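PDB 6IWF: ferric iron-binding protein HitA from Pseudomonas aeruginosa PAO1, which binds ferric iron, probably as the periplasmic solute-binding protein of an iron uptake system, and is involved in gallium internalization. Local coordinates for residues A[262-267]-A[277-282]. Numbering follows the deposited sequence.
Sequences AEYPMR and KPFAEL
Tyr264 reaches across to the 277-282 turn and ends on the backbone carbonyl of Lys277: its OH donates to Lys277 O over 2.5 Å, a short bond. The hydroxyl arrives in the carbonyl plane, on a lone pair, with a C=O...OH angle of 142°, and the acceptor sits at the edge of the phenol ring. A water also donates to Tyr264 OH, at 3.0 Å, and accepts from Lys277 N, so the phenol holds the carbonyl directly and the N-H through the water. Tyr264 belongs to the short strand 264-265, which pairs antiparallel with strand 97-108 through backbone bonds to Ala101, in the mixed sheet of this periplasmic-binding-protein fold; the side chain of Tyr196, an iron ligand though no iron is bound to this chain here, lies about 8 Å from that of Tyr264. Phe279, in a 3-10 segment, covers one face of the tyrosine. With its CG anti to the backbone N (chi1 -168°), it turns the edge of its ring onto that face, and an edge-to-face stack results, planes at 61° and centroids 5.0 Å apart. CD1 of Phe279 does the touching, 3.6 Å from Tyr264 CG and offset toward the rim of the ring. Near the hydroxyl end, Leu282 comes from the opposite direction to the tyrosine and brings CD1 to 4.1 Å from Tyr264 CZ; its side chain also packs on Thr103 of strand 97-108.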
loop_
_atom_site.group_PDB
_atom_site.type_symbol
_atom_site.label_atom_id
_atom_site.label_comp_id
_atom_site.label_asym_id
_atom_site.label_seq_id
_atom_site.Cartn_x
_atom_site.Cartn_y
_atom_site.Cartn_z
ATOM N N ALA A 262 -4.341 -8.960 -5.037
ATOM C CA ALA A 262 -3.427 -10.043 -4.693
ATOM C C ALA A 262 -2.430 -9.515 -3.665
ATOM O O ALA A 262 -1.320 -9.087 -3.978
ATOM C CB ALA A 262 -2.736 -10.571 -5.943
ATOM N N GLU A 263 -2.856 -9.533 -2.407
ATOM C CA GLU A 263 -2.069 -9.013 -1.301
ATOM C C GLU A 263 -2.002 -10.078 -0.216
ATOM O O GLU A 263 -2.577 -11.165 -0.344
ATOM C CB GLU A 263 -2.657 -7.694 -0.784
ATOM C CG GLU A 263 -2.681 -6.630 -1.888
ATOM C CD GLU A 263 -2.967 -5.223 -1.397
ATOM O OE1 GLU A 263 -3.724 -4.505 -2.088
ATOM O OE2 GLU A 263 -2.421 -4.821 -0.352
ATOM N N TYR A 264 -1.288 -9.764 0.848
ATOM C CA TYR A 264 -1.123 -10.731 1.933
ATOM C C TYR A 264 -2.055 -10.398 3.085
ATOM O O TYR A 264 -2.066 -9.252 3.567
ATOM C CB TYR A 264 0.317 -10.733 2.424
ATOM C CG TYR A 264 1.315 -11.124 1.369
ATOM C CD1 TYR A 264 1.666 -12.460 1.185
ATOM C CD2 TYR A 264 1.913 -10.170 0.562
ATOM C CE1 TYR A 264 2.590 -12.824 0.209
ATOM C CE2 TYR A 264 2.842 -10.528 -0.407
ATOM C CZ TYR A 264 3.167 -11.859 -0.579
ATOM O OH TYR A 264 4.083 -12.214 -1.548
ATOM N N PRO A 265 -2.836 -11.352 3.581
ATOM C CA PRO A 265 -3.780 -11.037 4.660
ATOM C C PRO A 265 -3.069 -10.732 5.971
ATOM O O PRO A 265 -2.020 -11.304 6.290
ATOM C CB PRO A 265 -4.627 -12.313 4.774
ATOM C CG PRO A 265 -3.744 -13.394 4.240
ATOM C CD PRO A 265 -2.911 -12.756 3.151
ATOM N N MET A 266 -3.662 -9.821 6.752
ATOM C CA MET A 266 -3.093 -9.480 8.047
ATOM C C MET A 266 -3.727 -10.250 9.198
ATOM O O MET A 266 -3.150 -10.270 10.286
ATOM C CB MET A 266 -3.200 -7.974 8.313
ATOM C CG MET A 266 -2.322 -7.121 7.369
ATOM S SD MET A 266 -0.565 -7.126 7.784
ATOM C CE MET A 266 0.060 -8.619 7.009
ATOM N N ARG A 267 -4.864 -10.900 8.961
ATOM C CA ARG A 267 -5.473 -11.781 9.949
ATOM C C ARG A 267 -4.527 -12.930 10.253
ATOM O O ARG A 267 -4.099 -13.649 9.341
ATOM C CB ARG A 267 -6.803 -12.311 9.418
ATOM C CG ARG A 267 -7.503 -13.287 10.354
ATOM C CD ARG A 267 -8.720 -13.898 9.683
ATOM N NE ARG A 267 -9.287 -14.980 10.490
ATOM C CZ ARG A 267 -10.023 -14.801 11.585
ATOM N NH1 ARG A 267 -10.296 -13.578 12.019
ATOM N NH2 ARG A 267 -10.494 -15.851 12.252
ATOM N N LYS A 277 4.235 -14.960 -4.202
ATOM C CA LYS A 277 5.484 -15.379 -3.585
ATOM C C LYS A 277 5.249 -15.553 -2.087
ATOM O O LYS A 277 4.663 -14.661 -1.452
ATOM C CB LYS A 277 6.579 -14.346 -3.847
ATOM C CG LYS A 277 7.958 -14.766 -3.382
ATOM C CD LYS A 277 8.935 -14.756 -4.540
ATOM C CE LYS A 277 10.316 -15.213 -4.093
ATOM N NZ LYS A 277 10.827 -14.365 -2.978
ATOM N N PRO A 278 5.635 -16.687 -1.494
ATOM C CA PRO A 278 5.353 -16.902 -0.067
ATOM C C PRO A 278 5.926 -15.784 0.795
ATOM O O PRO A 278 7.084 -15.378 0.631
ATOM C CB PRO A 278 6.029 -18.245 0.225
ATOM C CG PRO A 278 6.014 -18.951 -1.100
ATOM C CD PRO A 278 6.207 -17.890 -2.134
ATOM N N PHE A 279 5.092 -15.286 1.714
ATOM C CA PHE A 279 5.466 -14.128 2.529
ATOM C C PHE A 279 6.772 -14.371 3.280
ATOM O O PHE A 279 7.635 -13.490 3.339
ATOM C CB PHE A 279 4.328 -13.801 3.496
ATOM C CG PHE A 279 4.472 -12.476 4.190
ATOM C CD1 PHE A 279 4.159 -11.298 3.536
ATOM C CD2 PHE A 279 4.921 -12.416 5.502
ATOM C CE1 PHE A 279 4.291 -10.073 4.177
ATOM C CE2 PHE A 279 5.062 -11.203 6.149
ATOM C CZ PHE A 279 4.737 -10.026 5.483
ATOM N N ALA A 280 6.951 -15.575 3.830
ATOM C CA ALA A 280 8.169 -15.880 4.574
ATOM C C ALA A 280 9.420 -15.859 3.700
ATOM O O ALA A 280 10.532 -15.779 4.235
ATOM C CB ALA A 280 8.030 -17.243 5.259
ATOM N N GLU A 281 9.278 -15.919 2.377
ATOM C CA GLU A 281 10.426 -15.923 1.475
ATOM C C GLU A 281 10.846 -14.533 1.018
ATOM O O GLU A 281 11.816 -14.417 0.259
ATOM C CB GLU A 281 10.128 -16.767 0.236
ATOM C CG GLU A 281 9.900 -18.240 0.521
ATOM C CD GLU A 281 9.566 -19.021 -0.739
ATOM O OE1 GLU A 281 9.848 -18.514 -1.851
ATOM O OE2 GLU A 281 9.011 -20.135 -0.619
ATOM N N LEU A 282 10.137 -13.483 1.436
ATOM C CA LEU A 282 10.376 -12.163 0.860
ATOM C C LEU A 282 11.678 -11.542 1.356
ATOM O O LEU A 282 12.302 -10.765 0.619
ATOM C CB LEU A 282 9.198 -11.243 1.170
ATOM C CG LEU A 282 7.929 -11.554 0.372
ATOM C CD1 LEU A 282 6.774 -10.683 0.884
ATOM C CD2 LEU A 282 8.167 -11.327 -1.112
HETATM O O HOH W 1 3.874 -11.801 -4.486
#